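PDB 6EXS: peptide ABC transporter permease, which probably carries peptides across the membrane as a POT-family transporter of the major facilitator superfamily, including the thioalcohol-conjugated peptides that are precursors of human axillary malodour. Local coordinates for residues W299-Q304 against G376-L381; I380-V385 against I400-I405. All coordinates share one frame; numbering follows the deposited sequence.

Interaction 1: W299-Q304 against G376-L381; sequences WSIQEQ and GLSYIL. With C3H (2-[[(2~{R})-2-azanyl-3-[(3~{S})-3-methyl-1-oxidanyl-hexan-3-yl]sulfanyl-propanoyl]amino]ethanoic acid), chain O; OLC ((2R)-2,3-dihydroxypropyl (9Z)-octadec-9-enoate), chain F.
Ile301 and Gly376 mark the closest backbone approach, their CA atoms 7.3 Å apart, where the C-terminal part of helix 279-302 passes the middle of helix 364-389. The two branches of Ile301 divide the work. Its CG2, anti to the backbone N and beside the carbonyl carbon, lies over one face of the Tyr379 ring in a CH-pi contact, 3.9 Å from the centroid and displaced toward the CD1 rim. The other branch ends in CD1, which rests 3.9 Å from CA of Gly376, directly on the helix backbone. Ser378 adds a light touch, its OG 4.0 Å from CG2 of Ile301 while hydrogen-bonded to Ala375 O.

The far end of Tyr379 is polar. Its OH donates a hydrogen bond of 2.7 Å to OE1 of Gln304, reaching the amide oxygen from 44° above the carbonyl plane, whereas OE1 itself sits at the ring edge and in the ring plane. Amide and ring planes stand 62° apart. The same oxygen is also hydrogen-bonded to Tyr463 OH, and NE2 to Asn448 OD1, an arrangement that should fix the amide's rotation in this buried setting.

Gln302 leaves the backbone away from helix 364-389; its NE2 lies 3.3 Å from S of the bound conjugated peptide. The contact thus packs the end region of helix 279-302 against helix 364-389 in the major facilitator fold, directly behind one wall of the peptide pocket.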
# COMPACT_ATOMS: atom_id res chain seq x y z
N TRP A 299 6.54 2.95 7.48
CA TRP A 299 6.30 2.33 6.18
C TRP A 299 7.57 2.14 5.37
O TRP A 299 7.59 1.23 4.54
CB TRP A 299 5.23 3.06 5.37
CG TRP A 299 3.89 3.06 6.02
CD1 TRP A 299 3.21 4.14 6.50
CD2 TRP A 299 3.09 1.91 6.34
NE1 TRP A 299 2.03 3.74 7.07
CE2 TRP A 299 1.92 2.38 6.98
CE3 TRP A 299 3.22 0.54 6.08
CZ2 TRP A 299 0.91 1.52 7.42
CZ3 TRP A 299 2.22 -0.32 6.51
CH2 TRP A 299 1.08 0.17 7.18
N SER A 300 8.63 2.92 5.62
CA SER A 300 9.91 2.74 4.91
C SER A 300 10.47 1.35 5.23
O SER A 300 10.72 0.57 4.31
CB SER A 300 10.90 3.85 5.26
OG SER A 300 12.19 3.59 4.72
N ILE A 301 10.56 1.03 6.53
CA ILE A 301 11.02 -0.25 7.05
C ILE A 301 10.01 -1.35 6.73
O ILE A 301 10.40 -2.37 6.16
CB ILE A 301 11.41 -0.17 8.54
CG1 ILE A 301 12.69 0.71 8.70
CG2 ILE A 301 11.63 -1.58 9.13
CD1 ILE A 301 13.11 1.04 10.12
N GLN A 302 8.72 -1.12 7.02
CA GLN A 302 7.66 -2.10 6.72
C GLN A 302 7.57 -2.50 5.23
O GLN A 302 7.55 -3.69 4.92
CB GLN A 302 6.30 -1.61 7.24
CG GLN A 302 5.25 -2.71 7.40
CD GLN A 302 4.58 -3.11 6.10
OE1 GLN A 302 4.45 -2.34 5.16
NE2 GLN A 302 4.11 -4.33 6.04
N GLU A 303 7.53 -1.53 4.30
CA GLU A 303 7.43 -1.85 2.87
C GLU A 303 8.70 -2.48 2.28
O GLU A 303 8.68 -2.93 1.12
CB GLU A 303 6.98 -0.63 2.06
CG GLU A 303 5.55 -0.18 2.32
CD GLU A 303 4.45 -0.99 1.67
OE1 GLU A 303 4.74 -2.05 1.08
OE2 GLU A 303 3.28 -0.55 1.75
N GLN A 304 9.78 -2.57 3.08
CA GLN A 304 11.02 -3.19 2.64
C GLN A 304 11.01 -4.70 2.84
O GLN A 304 11.91 -5.38 2.36
CB GLN A 304 12.25 -2.54 3.27
CG GLN A 304 12.80 -1.38 2.48
CD GLN A 304 13.88 -0.66 3.25
OE1 GLN A 304 14.83 -1.27 3.75
NE2 GLN A 304 13.75 0.66 3.37
N GLY A 376 11.98 0.05 13.79
CA GLY A 376 13.42 0.25 13.92
C GLY A 376 14.12 -0.89 14.65
O GLY A 376 15.23 -1.28 14.26
N LEU A 377 13.48 -1.43 15.71
CA LEU A 377 13.97 -2.56 16.51
C LEU A 377 14.01 -3.87 15.71
O LEU A 377 14.83 -4.74 16.00
CB LEU A 377 13.17 -2.74 17.80
CG LEU A 377 13.47 -1.73 18.91
CD1 LEU A 377 12.27 -1.54 19.81
CD2 LEU A 377 14.73 -2.11 19.70
N SER A 378 13.13 -4.00 14.68
CA SER A 378 13.07 -5.16 13.80
C SER A 378 14.26 -5.18 12.83
O SER A 378 14.73 -6.25 12.45
CB SER A 378 11.73 -5.22 13.07
OG SER A 378 11.66 -4.34 11.96
N TYR A 379 14.77 -3.97 12.46
CA TYR A 379 15.96 -3.79 11.61
C TYR A 379 17.27 -3.90 12.42
O TYR A 379 18.25 -4.44 11.91
CB TYR A 379 15.88 -2.51 10.77
CG TYR A 379 15.47 -2.76 9.33
CD1 TYR A 379 14.63 -3.82 8.99
CD2 TYR A 379 15.90 -1.91 8.31
CE1 TYR A 379 14.25 -4.05 7.67
CE2 TYR A 379 15.51 -2.12 6.98
CZ TYR A 379 14.69 -3.20 6.67
OH TYR A 379 14.32 -3.43 5.37
N ILE A 380 17.27 -3.46 13.70
CA ILE A 380 18.42 -3.63 14.61
C ILE A 380 18.58 -5.14 14.91
O ILE A 380 19.70 -5.64 14.93
CB ILE A 380 18.27 -2.78 15.91
CG1 ILE A 380 18.35 -1.24 15.63
CG2 ILE A 380 19.25 -3.20 17.02
CD1 ILE A 380 19.64 -0.67 14.99
N LEU A 381 17.45 -5.86 15.08
CA LEU A 381 17.42 -7.31 15.32
C LEU A 381 18.11 -8.06 14.18
O LEU A 381 19.11 -8.73 14.44
CB LEU A 381 15.97 -7.81 15.56
CG LEU A 381 15.65 -9.33 15.80
CD1 LEU A 381 15.53 -10.13 14.50
CD2 LEU A 381 16.55 -9.97 16.84
O2 C3H O . -2.36 -4.98 2.64
C11 C3H O . -2.20 -5.44 3.72
O3 C3H O . -2.66 -4.90 4.79
C10 C3H O . -1.41 -6.68 4.02
N1 C3H O . -0.35 -6.91 3.07
C9 C3H O . 0.84 -6.36 3.20
O1 C3H O . 1.00 -5.16 3.41
C8 C3H O . 2.05 -7.23 3.12
N C3H O . 1.68 -8.51 2.52
C7 C3H O . 3.13 -6.60 2.24
S C3H O . 4.52 -5.80 3.08
C3 C3H O . 5.59 -7.05 3.98
C4 C3H O . 6.22 -7.91 2.92
C5 C3H O . 4.68 -7.79 4.98
C6 C3H O . 5.26 -9.00 5.67
O C3H O . 4.56 -10.16 5.38
C2 C3H O . 6.68 -6.36 4.79
C1 C3H O . 6.61 -6.57 6.30
C C3H O . 7.73 -5.86 7.00
C18 OLC F . 6.11 -6.34 21.85
C10 OLC F . 15.96 -5.91 19.36
C9 OLC F . 17.12 -6.51 19.09
C17 OLC F . 7.52 -5.89 22.15
C11 OLC F . 14.94 -6.31 20.40
C8 OLC F . 17.69 -7.75 19.74
C24 OLC F . 26.66 -16.90 17.25
C16 OLC F . 8.58 -6.48 21.23
C12 OLC F . 13.50 -6.28 19.89
C7 OLC F . 18.96 -8.25 19.07
C15 OLC F . 10.00 -6.08 21.59
C13 OLC F . 12.47 -6.22 21.00
C6 OLC F . 19.42 -9.62 19.55
C14 OLC F . 11.04 -6.36 20.52
C5 OLC F . 20.76 -10.07 19.00
C4 OLC F . 20.69 -10.86 17.71
C3 OLC F . 21.24 -12.28 17.80
C2 OLC F . 22.71 -12.40 17.39
C21 OLC F . 25.01 -15.16 16.49
C1 OLC F . 23.17 -13.82 17.22
C22 OLC F . 26.20 -15.46 17.37
O19 OLC F . 22.48 -14.79 17.36
O25 OLC F . 27.24 -17.17 15.97
O23 OLC F . 27.28 -14.57 17.08
O20 OLC F . 24.47 -13.88 16.88

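Interaction 2: I380-V385 against I400-I405; sequences ILIGLV and ILSYVI. With OLC ((2R)-2,3-dihydroxypropyl (9Z)-octadec-9-enoate), chain F; C3H (2-[[(2~{R})-2-azanyl-3-[(3~{S})-3-methyl-1-oxidanyl-hexan-3-yl]sulfanyl-propanoyl]amino]ethanoic acid), chain O; OLC ((2R)-2,3-dihydroxypropyl (9Z)-octadec-9-enoate), chain B.
Around Leu381 and Ile382, helix 364-389 packs against helix 396-418 in a nearly antiparallel pair, the short segment axes 9.4 Å apart at 164°. The close part centres on Ile382 and Ser402, whose CA atoms are separated by 6.2 Å. Small Ser402 presents its OG to the CB and CG2 of Ile382, the latter at 4.0 Å, yet the hydroxyl has its hydrogen bond elsewhere, with Ser378 O one turn earlier on the facing helix. CG of Leu381, anti to the backbone N (chi1 178°), meets CD1 of Ile405 at 4.0 Å, the two side chains crossing at about a right angle. CD1 of Leu381 lies 4.1 Å from the backbone N of Ser402 and beside CG of Leu401.

Outward from this core the protein packing gives way to lipid. Leu381 turns its second methyl, CD2, to C7 of one monoolein chain at 3.7 Å, and CD2 of Leu401 lies 3.6 Å from C5 of another. Elsewhere on helix 396-418, Tyr403 reaches the bound conjugated peptide, CD1 lying 3.4 Å from C6 of the ligand, with its OH hydrogen-bonded to Gly305 O.

Between the segments the contact is apolar packing without a hydrogen bond, while the bond of Ser402 to Ser378 O, just outside, also ties the two helices. With the hydroxyl of Ser402 so satisfied, the chemistry is consistent with a helix pair embedded in the apolar membrane interior.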
# COMPACT_ATOMS: atom_id res chain seq x y z
N ILE A 380 17.27 -3.46 13.70
CA ILE A 380 18.42 -3.63 14.61
C ILE A 380 18.58 -5.14 14.91
O ILE A 380 19.70 -5.64 14.93
CB ILE A 380 18.27 -2.78 15.91
CG1 ILE A 380 18.35 -1.24 15.63
CG2 ILE A 380 19.25 -3.20 17.02
CD1 ILE A 380 19.64 -0.67 14.99
N LEU A 381 17.45 -5.86 15.08
CA LEU A 381 17.42 -7.31 15.32
C LEU A 381 18.11 -8.06 14.18
O LEU A 381 19.11 -8.73 14.44
CB LEU A 381 15.97 -7.81 15.56
CG LEU A 381 15.65 -9.33 15.80
CD1 LEU A 381 15.53 -10.13 14.50
CD2 LEU A 381 16.55 -9.97 16.84
N ILE A 382 17.61 -7.93 12.92
CA ILE A 382 18.16 -8.63 11.75
C ILE A 382 19.63 -8.19 11.46
O ILE A 382 20.48 -9.05 11.19
CB ILE A 382 17.23 -8.58 10.51
CG1 ILE A 382 17.63 -9.63 9.44
CG2 ILE A 382 17.10 -7.17 9.91
CD1 ILE A 382 17.46 -11.13 9.84
N GLY A 383 19.91 -6.90 11.62
CA GLY A 383 21.25 -6.33 11.48
C GLY A 383 22.24 -6.96 12.45
O GLY A 383 23.35 -7.30 12.06
N LEU A 384 21.82 -7.16 13.71
CA LEU A 384 22.66 -7.80 14.73
C LEU A 384 22.85 -9.30 14.49
O LEU A 384 23.90 -9.84 14.84
CB LEU A 384 22.17 -7.51 16.16
CG LEU A 384 22.37 -6.08 16.69
CD1 LEU A 384 21.74 -5.92 18.05
CD2 LEU A 384 23.86 -5.69 16.76
N VAL A 385 21.84 -9.97 13.88
CA VAL A 385 21.90 -11.39 13.52
C VAL A 385 22.98 -11.60 12.43
O VAL A 385 23.83 -12.48 12.59
CB VAL A 385 20.50 -11.95 13.12
CG1 VAL A 385 20.60 -13.33 12.48
CG2 VAL A 385 19.56 -11.99 14.32
N ILE A 400 11.93 -14.31 10.17
CA ILE A 400 10.52 -14.37 10.56
C ILE A 400 10.27 -13.49 11.80
O ILE A 400 9.28 -12.75 11.83
CB ILE A 400 10.02 -15.85 10.70
CG1 ILE A 400 10.02 -16.55 9.31
CG2 ILE A 400 8.62 -15.90 11.36
CD1 ILE A 400 9.95 -18.06 9.32
N LEU A 401 11.19 -13.52 12.80
CA LEU A 401 11.12 -12.68 14.01
C LEU A 401 11.17 -11.19 13.64
O LEU A 401 10.47 -10.40 14.26
CB LEU A 401 12.23 -13.06 15.02
CG LEU A 401 12.34 -12.27 16.35
CD1 LEU A 401 10.98 -12.15 17.09
CD2 LEU A 401 13.40 -12.87 17.25
N SER A 402 11.95 -10.82 12.61
CA SER A 402 12.02 -9.44 12.14
C SER A 402 10.64 -8.97 11.60
O SER A 402 10.19 -7.90 11.98
CB SER A 402 13.10 -9.27 11.08
OG SER A 402 13.25 -7.89 10.78
N TYR A 403 9.97 -9.82 10.79
CA TYR A 403 8.63 -9.56 10.25
C TYR A 403 7.60 -9.40 11.39
O TYR A 403 6.77 -8.49 11.33
CB TYR A 403 8.19 -10.71 9.33
CG TYR A 403 8.76 -10.62 7.93
CD1 TYR A 403 8.26 -9.70 7.01
CD2 TYR A 403 9.78 -11.47 7.51
CE1 TYR A 403 8.77 -9.62 5.71
CE2 TYR A 403 10.32 -11.37 6.23
CZ TYR A 403 9.80 -10.45 5.33
OH TYR A 403 10.32 -10.36 4.06
N VAL A 404 7.67 -10.28 12.41
CA VAL A 404 6.76 -10.29 13.56
C VAL A 404 6.89 -9.01 14.39
O VAL A 404 5.87 -8.46 14.80
CB VAL A 404 6.88 -11.59 14.41
CG1 VAL A 404 6.01 -11.53 15.66
CG2 VAL A 404 6.56 -12.84 13.59
N ILE A 405 8.13 -8.52 14.62
CA ILE A 405 8.34 -7.29 15.40
C ILE A 405 7.74 -6.09 14.65
O ILE A 405 7.06 -5.26 15.26
CB ILE A 405 9.81 -7.09 15.84
CG1 ILE A 405 10.29 -8.26 16.74
CG2 ILE A 405 10.01 -5.72 16.54
CD1 ILE A 405 11.82 -8.46 16.77
C18 OLC F . 6.11 -6.34 21.85
C10 OLC F . 15.96 -5.91 19.36
C9 OLC F . 17.12 -6.51 19.09
C17 OLC F . 7.52 -5.89 22.15
C11 OLC F . 14.94 -6.31 20.40
C8 OLC F . 17.69 -7.75 19.74
C24 OLC F . 26.66 -16.90 17.25
C16 OLC F . 8.58 -6.48 21.23
C12 OLC F . 13.50 -6.28 19.89
C7 OLC F . 18.96 -8.25 19.07
C15 OLC F . 10.00 -6.08 21.59
C13 OLC F . 12.47 -6.22 21.00
C6 OLC F . 19.42 -9.62 19.55
C14 OLC F . 11.04 -6.36 20.52
C5 OLC F . 20.76 -10.07 19.00
C4 OLC F . 20.69 -10.86 17.71
C3 OLC F . 21.24 -12.28 17.80
C2 OLC F . 22.71 -12.40 17.39
C21 OLC F . 25.01 -15.16 16.49
C1 OLC F . 23.17 -13.82 17.22
C22 OLC F . 26.20 -15.46 17.37
O19 OLC F . 22.48 -14.79 17.36
O25 OLC F . 27.24 -17.17 15.97
O23 OLC F . 27.28 -14.57 17.08
O20 OLC F . 24.47 -13.88 16.88
O2 C3H O . -2.36 -4.98 2.64
C11 C3H O . -2.20 -5.44 3.72
O3 C3H O . -2.66 -4.90 4.79
C10 C3H O . -1.41 -6.68 4.02
N1 C3H O . -0.35 -6.91 3.07
C9 C3H O . 0.84 -6.36 3.20
O1 C3H O . 1.00 -5.16 3.41
C8 C3H O . 2.05 -7.23 3.12
N C3H O . 1.68 -8.51 2.52
C7 C3H O . 3.13 -6.60 2.24
S C3H O . 4.52 -5.80 3.08
C3 C3H O . 5.59 -7.05 3.98
C4 C3H O . 6.22 -7.91 2.92
C5 C3H O . 4.68 -7.79 4.98
C6 C3H O . 5.26 -9.00 5.67
O C3H O . 4.56 -10.16 5.38
C2 C3H O . 6.68 -6.36 4.79
C1 C3H O . 6.61 -6.57 6.30
C C3H O . 7.73 -5.86 7.00
C18 OLC B . 2.17 -18.58 7.04
C10 OLC B . 6.96 -17.00 15.01
C9 OLC B . 8.11 -16.51 15.45
C17 OLC B . 3.04 -17.42 7.48
C11 OLC B . 6.72 -18.02 13.92
C8 OLC B . 9.50 -16.81 14.95
C24 OLC B . 20.11 -19.88 17.96
C16 OLC B . 4.28 -17.84 8.25
C12 OLC B . 5.60 -17.61 12.95
C7 OLC B . 10.32 -17.75 15.84
C15 OLC B . 4.12 -17.89 9.76
C13 OLC B . 5.21 -18.69 11.95
C6 OLC B . 10.89 -17.13 17.13
C14 OLC B . 5.40 -18.28 10.49
C5 OLC B . 12.16 -16.28 16.98
C4 OLC B . 13.47 -17.02 16.68
C3 OLC B . 14.07 -17.79 17.84
C2 OLC B . 15.60 -17.89 17.78
C21 OLC B . 18.26 -19.90 16.22
C1 OLC B . 16.15 -19.02 16.95
C22 OLC B . 19.41 -20.65 16.86
O19 OLC B . 15.53 -19.64 16.13
O25 OLC B . 20.78 -18.74 17.44
O23 OLC B . 18.97 -21.92 17.36
O20 OLC B . 17.45 -19.23 17.22

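In the fold
Along the chain from the N terminus, helix 279-302 enters the first contact, and interaction 1 closes a long loop of 71 residues that holds helix 309-316, the antiparallel strands 320-323 and 326-329, and helix 338-357. Helix 364-389 then serves both contacts, whose segments overlap at Ile380 and Leu381. Interaction 2 closes a much shorter loop, the short connection between the ends of helices 364-389 and 396-418. The two loops follow one another, neither nesting nor crossing apart from the shared residues. Their centres lie 8 Å apart, with Ser378 CB packed 3.9 Å from Ile405 CB. Helix 364-389 is thereby tied to two ligand-lining helices, 279-302 and 396-418.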